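Local structure of angiogenin-1 (Salmo salar, 7BFK) at residues Thr82-Glu87 / Thr93-Ser98; Leu11-Asp16 / Lys39-Asn44; Gly62-Lys65 / Leu69-Ser72. The protein belongs to the secreted pancreatic ribonucleases and probably cleaves RNA as an endonuclease. One frame throughout, in Å; residues are numbered along the deposited sequence.

Contact 1. Residues Thr82-Glu87 / Thr93-Ser98; sequences THTGGE and TYKGSS
Thr-93 faces two residues of the opposite strand at once, Thr-84 and Gly-85. Its carbonyl O receives Thr-84 N at 2.8 Å, while Thr-93 N gives a 2.8 Å bond to Gly-85 O. The side chains of Thr-93 and Thr-84 cross at about a right angle. With OG1 of Thr-93 opposite its own backbone N (chi1 -180°), that hydroxyl donates to Thr-84 OG1 at 3.2 Å. An alanine here removes that hydroxyl, and the Thr-84 side chain, left without its donor at OG1, is likely to turn more easily. Two residues set against one make a classic beta bulge, here in the antiparallel hairpin of strands 76-85 and 93-108. Beyond the bulge the ladder is regular: Thr-82 and Lys-95 form a hydrogen-bonded pair, with Thr-82 N to Lys-95 O at 2.9 Å and Lys-95 N to Thr-82 O at 2.8 Å. Lys-95 also lays CB against the methyl CG2 of Thr-84, 3.8 Å away. A water held by Thr-82 OG1, 2.7 Å off, donates to Lys-95 O and also hydrogen-bonds Ser-97 OG, carrying the polar link two residues past Lys-95.

Contact 2. Residues Leu11-Asp16 / Lys39-Asn44; sequences LKQHVD and KCKLKN
Asn-44 reaches helix 5-14 through its amide: ND2 donates to Gln-13 O at 2.9 Å, with a 159° angle at the hydrogen, Gln-13 O lying close to the amide plane and ND2 nearly in line with the C=O bond. At the other end of that amide, OD1 accepts Lys-41 NZ at 2.7 Å in the carbonyl plane. Gripped at both ends, the amide has its flip state settled. It lies almost parallel to the His-14 ring, 14° between the planes, with OD1 3.4 Å from His-14 CE1. Gln-13 carries CG over one face of that same ring. Its chain runs out extended from a CG placed opposite the backbone N (chi1 -176°), which brings OE1 to 3.5 Å from Lys-41 NZ. Further out, His-14 ND1 bonds to Thr-45 O, Lys-41 NZ bonds also to Val-119 O, and Met-28 and Leu-31 of helix 24-32 touch the Asn-44 side chain. His-14 meets Asp-120 and Ile-121, consistent with the auto-inhibition reported for this enzyme, in which the chain would occlude its own cleft. A helix histidine beside a glutamine, a lysine and an asparagine, with His-114 close by, is the make-up of the active site in pancreatic ribonucleases.

Contact 3. Residues Gly62-Lys65 / Leu69-Ser72; sequences GTLK and LVQS
Strand 62-64 runs antiparallel to strand 69-72, the axes of these short segments 4.3 Å apart at closest, and Thr-63 and Gln-71 form the hydrogen-bonded pair: Thr-63 N to Gln-71 O at 2.7 Å and Gln-71 N to Thr-63 O at 2.9 Å. Lys-65 N to Leu-69 O, 2.8 Å, adds the last rung before the turn of this short beta hairpin. On one face Val-70 spreads its methyls along the partner strand, CG1 resting 3.7 Å from Gly-62 C and CG2 meeting Leu-64 CD2 at 3.9 Å. The glycine matters, since a beta carbon at Gly-62 would run into Val-70 CG1. Thr-63 and Gln-71 share the other face. Past the end of strand 62-64, Lys-65 crosses Gln-71 obliquely. Its CD lies 3.9 Å from Gln-71 CB, and the bends at chi3 and chi4 (71° and 67°) curl NZ round to a weak bond with Gln-71 OE1 at 3.4 Å. Thr-63 OG1 bonds onward to Asn-73 OD1. Strand 69-72 is the inner member of the hairpin: it also pairs antiparallel with strand 93-108, through backbone bonds of Val-70 with Ile-105 and Ser-72 with Val-103, while Val-70 packs on Cys-107, of the disulfide with Cys-58, and on Ile-57.

Contacts 1 and 2 adjoin, their centres about 12 Å apart. Tyr-94 OH bonds to Lys-41 O at 2.6 Å and His-83 N to Leu-42 O at 2.9 Å, so the hairpin of contact 1 holds the backbone of the loop that delivers Lys-41 to the probable active site in contact 2; the Cys-40 to Cys-92 disulfide ties the same loop to the chain just before residues 93-98. Contact 3 stands apart. Its centre is about 20 Å from that of contact 2 and about 28 Å from that of contact 1, with nearest atoms about 11 and 14 Å away, on the other side of the chain's centre from contact 1. Strand 93-108 connects these two ends, pairing with 76-85 and with 69-72.

Contact 1. Residues Thr82-Glu87 / Thr93-Ser98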
loop_
_atom_site.group_PDB
_atom_site.type_symbol
_atom_site.label_atom_id
_atom_site.label_comp_id
_atom_site.label_asym_id
_atom_site.label_seq_id
_atom_site.Cartn_x
_atom_site.Cartn_y
_atom_site.Cartn_z
ATOM N N THR A 82 11.557 0.013 1.950
ATOM C CA THR A 82 11.944 -0.595 3.242
ATOM C C THR A 82 12.930 0.318 3.964
ATOM O O THR A 82 13.926 0.756 3.341
ATOM C CB THR A 82 12.541 -1.999 3.054
ATOM O OG1 THR A 82 11.648 -2.775 2.239
ATOM C CG2 THR A 82 12.765 -2.697 4.380
ATOM N N HIS A 83 12.626 0.612 5.217
ATOM C CA HIS A 83 13.483 1.401 6.132
ATOM C C HIS A 83 14.853 0.727 6.282
ATOM O O HIS A 83 14.900 -0.517 6.452
ATOM C CB HIS A 83 12.785 1.515 7.482
ATOM C CG HIS A 83 13.685 1.922 8.602
ATOM N ND1 HIS A 83 14.433 1.001 9.319
ATOM C CD2 HIS A 83 13.913 3.129 9.166
ATOM C CE1 HIS A 83 15.103 1.637 10.268
ATOM N NE2 HIS A 83 14.798 2.949 10.187
ATOM N N THR A 84 15.934 1.505 6.239
ATOM C CA THR A 84 17.310 1.012 6.515
ATOM C C THR A 84 17.915 1.807 7.685
ATOM O O THR A 84 18.851 1.281 8.298
ATOM C CB THR A 84 18.195 1.040 5.263
ATOM O OG1 THR A 84 18.212 2.371 4.749
ATOM C CG2 THR A 84 17.720 0.091 4.184
ATOM N N GLY A 85 17.372 2.999 7.996
ATOM C CA GLY A 85 17.875 3.866 9.086
ATOM C C GLY A 85 16.959 5.033 9.406
ATOM O O GLY A 85 16.119 5.418 8.546
ATOM N N GLY A 86 17.104 5.563 10.621
ATOM C CA GLY A 86 16.348 6.710 11.142
ATOM C C GLY A 86 15.179 6.302 12.020
ATOM O O GLY A 86 14.599 5.212 11.796
ATOM N N GLU A 87 14.847 7.161 12.988
ATOM C CA GLU A 87 13.682 7.016 13.886
ATOM C C GLU A 87 12.573 7.953 13.397
ATOM O O GLU A 87 11.403 7.550 13.431
ATOM C CB GLU A 87 14.028 7.361 15.334
ATOM C CG GLU A 87 12.849 7.159 16.275
ATOM C CD GLU A 87 12.829 8.027 17.520
ATOM O OE1 GLU A 87 13.858 8.670 17.817
ATOM O OE2 GLU A 87 11.774 8.076 18.176
ATOM N N THR A 93 15.930 6.757 6.090
ATOM C CA THR A 93 16.602 6.208 4.887
ATOM C C THR A 93 15.835 4.955 4.435
ATOM O O THR A 93 15.452 4.129 5.321
ATOM C CB THR A 93 18.084 5.936 5.159
ATOM O OG1 THR A 93 18.665 5.418 3.963
ATOM C CG2 THR A 93 18.304 4.969 6.292
ATOM N N TYR A 94 15.612 4.821 3.124
ATOM C CA TYR A 94 14.847 3.714 2.501
ATOM C C TYR A 94 15.622 3.091 1.346
ATOM O O TYR A 94 16.425 3.745 0.697
ATOM C CB TYR A 94 13.477 4.203 2.017
ATOM C CG TYR A 94 12.545 4.570 3.143
ATOM C CD1 TYR A 94 11.812 3.598 3.806
ATOM C CD2 TYR A 94 12.419 5.874 3.571
ATOM C CE1 TYR A 94 10.987 3.914 4.870
ATOM C CE2 TYR A 94 11.591 6.209 4.622
ATOM C CZ TYR A 94 10.862 5.228 5.270
ATOM O OH TYR A 94 10.046 5.554 6.316
ATOM N N LYS A 95 15.365 1.815 1.133
ATOM C CA LYS A 95 15.847 1.028 -0.013
ATOM C C LYS A 95 14.581 0.616 -0.763
ATOM O O LYS A 95 13.610 0.225 -0.087
ATOM C CB LYS A 95 16.710 -0.131 0.503
ATOM C CG LYS A 95 16.872 -1.324 -0.430
ATOM C CD LYS A 95 17.503 -2.522 0.268
ATOM C CE LYS A 95 16.708 -2.991 1.472
ATOM N NZ LYS A 95 17.514 -3.869 2.353
ATOM N N GLY A 96 14.560 0.796 -2.081
ATOM C CA GLY A 96 13.422 0.447 -2.936
ATOM C C GLY A 96 13.654 -0.883 -3.610
ATOM O O GLY A 96 14.810 -1.183 -3.961
ATOM N N SER A 97 12.615 -1.688 -3.754
ATOM C CA SER A 97 12.709 -2.976 -4.472
ATOM C C SER A 97 11.427 -3.185 -5.267
ATOM O O SER A 97 10.357 -2.637 -4.893
ATOM C CB SER A 97 13.029 -4.128 -3.550
ATOM O OG SER A 97 12.097 -4.210 -2.497
ATOM N N SER A 98 11.552 -3.885 -6.377
ATOM C CA SER A 98 10.442 -4.181 -7.293
ATOM C C SER A 98 10.133 -5.663 -7.169
ATOM O O SER A 98 11.059 -6.437 -6.846
ATOM C CB SER A 98 10.801 -3.791 -8.702
ATOM O OG SER A 98 9.666 -3.904 -9.535
HETATM O O HOH W 1 12.695 -2.746 -0.281
#

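Contact 2. Residues Leu11-Asp16 / Lys39-Asn44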
loop_
_atom_site.group_PDB
_atom_site.type_symbol
_atom_site.label_atom_id
_atom_site.label_comp_id
_atom_site.label_asym_id
_atom_site.label_seq_id
_atom_site.Cartn_x
_atom_site.Cartn_y
_atom_site.Cartn_z
ATOM N N LEU A 11 -5.905 4.321 -1.567
ATOM C CA LEU A 11 -5.313 4.681 -2.874
ATOM C C LEU A 11 -4.103 5.588 -2.661
ATOM O O LEU A 11 -3.066 5.330 -3.293
ATOM C CB LEU A 11 -6.373 5.358 -3.737
ATOM C CG LEU A 11 -7.542 4.482 -4.143
ATOM C CD1 LEU A 11 -8.531 5.290 -4.984
ATOM C CD2 LEU A 11 -7.056 3.256 -4.929
ATOM N N LYS A 12 -4.219 6.615 -1.817
ATOM C CA LYS A 12 -3.118 7.578 -1.555
ATOM C C LYS A 12 -1.909 6.834 -0.972
ATOM O O LYS A 12 -0.801 7.081 -1.400
ATOM C CB LYS A 12 -3.545 8.667 -0.564
ATOM C CG LYS A 12 -4.484 9.747 -1.097
ATOM C CD LYS A 12 -5.067 10.594 0.049
ATOM C CE LYS A 12 -6.268 11.441 -0.320
ATOM N NZ LYS A 12 -5.879 12.745 -0.907
ATOM N N GLN A 13 -2.141 5.933 -0.026
ATOM C CA GLN A 13 -1.056 5.176 0.650
ATOM C C GLN A 13 -0.473 4.042 -0.225
ATOM O O GLN A 13 0.733 3.800 -0.098
ATOM C CB GLN A 13 -1.621 4.562 1.919
ATOM C CG GLN A 13 -0.590 3.846 2.759
ATOM C CD GLN A 13 -1.064 3.773 4.186
ATOM O OE1 GLN A 13 -1.353 2.706 4.713
ATOM N NE2 GLN A 13 -1.210 4.936 4.795
ATOM N N HIS A 14 -1.266 3.379 -1.081
ATOM C CA HIS A 14 -0.822 2.111 -1.722
ATOM C C HIS A 14 -1.031 2.005 -3.231
ATOM O O HIS A 14 -0.675 0.940 -3.744
ATOM C CB HIS A 14 -1.551 0.925 -1.075
ATOM C CG HIS A 14 -1.218 0.732 0.361
ATOM N ND1 HIS A 14 0.038 0.356 0.773
ATOM C CD2 HIS A 14 -1.966 0.818 1.475
ATOM C CE1 HIS A 14 0.060 0.287 2.082
ATOM N NE2 HIS A 14 -1.152 0.553 2.533
ATOM N N VAL A 15 -1.602 2.980 -3.940
ATOM C CA VAL A 15 -1.836 2.777 -5.401
ATOM C C VAL A 15 -1.162 3.913 -6.199
ATOM O O VAL A 15 -1.612 5.070 -6.071
ATOM C CB VAL A 15 -3.338 2.624 -5.708
ATOM C CG1 VAL A 15 -3.611 2.419 -7.181
ATOM C CG2 VAL A 15 -3.972 1.498 -4.890
ATOM N N ASP A 16 -0.128 3.588 -6.993
ATOM C CA ASP A 16 0.614 4.565 -7.846
ATOM C C ASP A 16 1.201 3.863 -9.079
ATOM O O ASP A 16 2.294 3.242 -8.985
ATOM C CB ASP A 16 1.683 5.317 -7.049
ATOM C CG ASP A 16 2.462 6.327 -7.883
ATOM O OD1 ASP A 16 2.059 6.581 -9.036
ATOM O OD2 ASP A 16 3.463 6.829 -7.378
ATOM N N LYS A 39 7.516 9.594 12.761
ATOM C CA LYS A 39 8.311 8.348 12.861
ATOM C C LYS A 39 8.451 7.784 11.446
ATOM O O LYS A 39 7.495 7.926 10.658
ATOM C CB LYS A 39 7.635 7.333 13.791
ATOM C CG LYS A 39 7.629 7.707 15.271
ATOM C CD LYS A 39 7.078 6.616 16.179
ATOM C CE LYS A 39 7.043 7.027 17.638
ATOM N NZ LYS A 39 6.498 5.956 18.506
ATOM N N CYS A 40 9.605 7.221 11.123
ATOM C CA CYS A 40 9.877 6.601 9.806
ATOM C C CYS A 40 9.038 5.326 9.717
ATOM O O CYS A 40 9.260 4.436 10.551
ATOM C CB CYS A 40 11.347 6.250 9.647
ATOM S SG CYS A 40 12.471 7.650 9.900
ATOM N N LYS A 41 8.067 5.261 8.816
ATOM C CA LYS A 41 7.300 4.003 8.619
ATOM C C LYS A 41 8.332 2.958 8.160
ATOM O O LYS A 41 9.190 3.305 7.331
ATOM C CB LYS A 41 6.127 4.225 7.661
ATOM C CG LYS A 41 5.114 3.094 7.665
ATOM C CD LYS A 41 3.962 3.291 6.714
ATOM C CE LYS A 41 2.979 2.155 6.787
ATOM N NZ LYS A 41 1.991 2.239 5.702
ATOM N N LEU A 42 8.319 1.754 8.728
ATOM C CA LEU A 42 9.395 0.743 8.491
ATOM C C LEU A 42 9.275 0.131 7.098
ATOM O O LEU A 42 10.285 -0.396 6.611
ATOM C CB LEU A 42 9.361 -0.327 9.586
ATOM C CG LEU A 42 9.721 0.202 10.976
ATOM C CD1 LEU A 42 9.520 -0.833 12.052
ATOM C CD2 LEU A 42 11.149 0.742 10.995
ATOM N N LYS A 43 8.079 0.154 6.506
ATOM C CA LYS A 43 7.858 -0.381 5.154
ATOM C C LYS A 43 6.557 0.164 4.588
ATOM O O LYS A 43 5.613 0.421 5.369
ATOM C CB LYS A 43 7.781 -1.910 5.205
ATOM C CG LYS A 43 7.642 -2.604 3.868
ATOM C CD LYS A 43 7.832 -4.118 3.977
ATOM C CE LYS A 43 6.854 -4.765 4.934
ATOM N NZ LYS A 43 5.508 -4.901 4.327
ATOM N N ASN A 44 6.517 0.333 3.279
ATOM C CA ASN A 44 5.262 0.640 2.568
ATOM C C ASN A 44 5.351 0.032 1.182
ATOM O O ASN A 44 6.385 0.177 0.551
ATOM C CB ASN A 44 4.937 2.121 2.506
ATOM C CG ASN A 44 3.477 2.331 2.177
ATOM O OD1 ASN A 44 2.641 2.193 3.056
ATOM N ND2 ASN A 44 3.190 2.705 0.934
#

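Contact 3. Residues Gly62-Lys65 / Leu69-Ser72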
loop_
_atom_site.group_PDB
_atom_site.type_symbol
_atom_site.label_atom_id
_atom_site.label_comp_id
_atom_site.label_asym_id
_atom_site.label_seq_id
_atom_site.Cartn_x
_atom_site.Cartn_y
_atom_site.Cartn_z
ATOM N N GLY A 62 -10.636 -11.385 -6.207
ATOM C CA GLY A 62 -9.859 -11.814 -5.031
ATOM C C GLY A 62 -10.424 -13.004 -4.299
ATOM O O GLY A 62 -11.638 -13.263 -4.395
ATOM N N THR A 63 -9.544 -13.714 -3.596
ATOM C CA THR A 63 -9.873 -14.887 -2.774
ATOM C C THR A 63 -9.985 -14.446 -1.315
ATOM O O THR A 63 -9.007 -13.871 -0.770
ATOM C CB THR A 63 -8.852 -16.006 -2.999
ATOM O OG1 THR A 63 -9.106 -16.553 -4.301
ATOM C CG2 THR A 63 -8.946 -17.081 -1.941
ATOM N N LEU A 64 -11.150 -14.656 -0.712
ATOM C CA LEU A 64 -11.387 -14.380 0.721
ATOM C C LEU A 64 -10.482 -15.303 1.522
ATOM O O LEU A 64 -10.572 -16.503 1.287
ATOM C CB LEU A 64 -12.854 -14.658 1.065
ATOM C CG LEU A 64 -13.845 -13.555 0.726
ATOM C CD1 LEU A 64 -15.271 -14.071 0.849
ATOM C CD2 LEU A 64 -13.633 -12.347 1.626
ATOM N N LYS A 65 -9.645 -14.759 2.410
ATOM C CA LYS A 65 -8.759 -15.541 3.316
ATOM C C LYS A 65 -9.391 -15.565 4.710
ATOM O O LYS A 65 -10.276 -16.387 4.937
ATOM C CB LYS A 65 -7.360 -14.936 3.414
ATOM C CG LYS A 65 -6.567 -14.885 2.119
ATOM C CD LYS A 65 -5.210 -14.240 2.291
ATOM C CE LYS A 65 -4.235 -15.093 3.071
ATOM N NZ LYS A 65 -3.867 -16.310 2.313
ATOM N N LEU A 69 -9.409 -10.214 5.140
ATOM C CA LEU A 69 -8.259 -10.164 4.204
ATOM C C LEU A 69 -8.628 -10.890 2.913
ATOM O O LEU A 69 -9.206 -12.012 2.968
ATOM C CB LEU A 69 -6.996 -10.742 4.848
ATOM C CG LEU A 69 -6.462 -9.965 6.054
ATOM C CD1 LEU A 69 -5.240 -10.646 6.639
ATOM C CD2 LEU A 69 -6.135 -8.536 5.679
ATOM N N VAL A 70 -8.295 -10.262 1.785
ATOM C CA VAL A 70 -8.562 -10.789 0.431
ATOM C C VAL A 70 -7.246 -10.768 -0.339
ATOM O O VAL A 70 -6.540 -9.738 -0.294
ATOM C CB VAL A 70 -9.655 -9.963 -0.261
ATOM C CG1 VAL A 70 -10.079 -10.593 -1.572
ATOM C CG2 VAL A 70 -10.858 -9.767 0.656
ATOM N N GLN A 71 -6.922 -11.880 -0.979
ATOM C CA GLN A 71 -5.722 -12.042 -1.822
ATOM C C GLN A 71 -6.158 -11.869 -3.270
ATOM O O GLN A 71 -7.124 -12.533 -3.681
ATOM C CB GLN A 71 -5.100 -13.403 -1.527
ATOM C CG GLN A 71 -4.002 -13.818 -2.477
ATOM C CD GLN A 71 -3.398 -15.126 -2.050
ATOM O OE1 GLN A 71 -3.076 -15.331 -0.882
ATOM N NE2 GLN A 71 -3.196 -16.005 -3.011
ATOM N N SER A 72 -5.508 -10.988 -4.013
ATOM C CA SER A 72 -5.809 -10.780 -5.442
ATOM C C SER A 72 -5.574 -12.100 -6.201
ATOM O O SER A 72 -4.617 -12.852 -5.869
ATOM C CB SER A 72 -4.999 -9.628 -6.012
ATOM O OG SER A 72 -3.638 -9.965 -6.040
#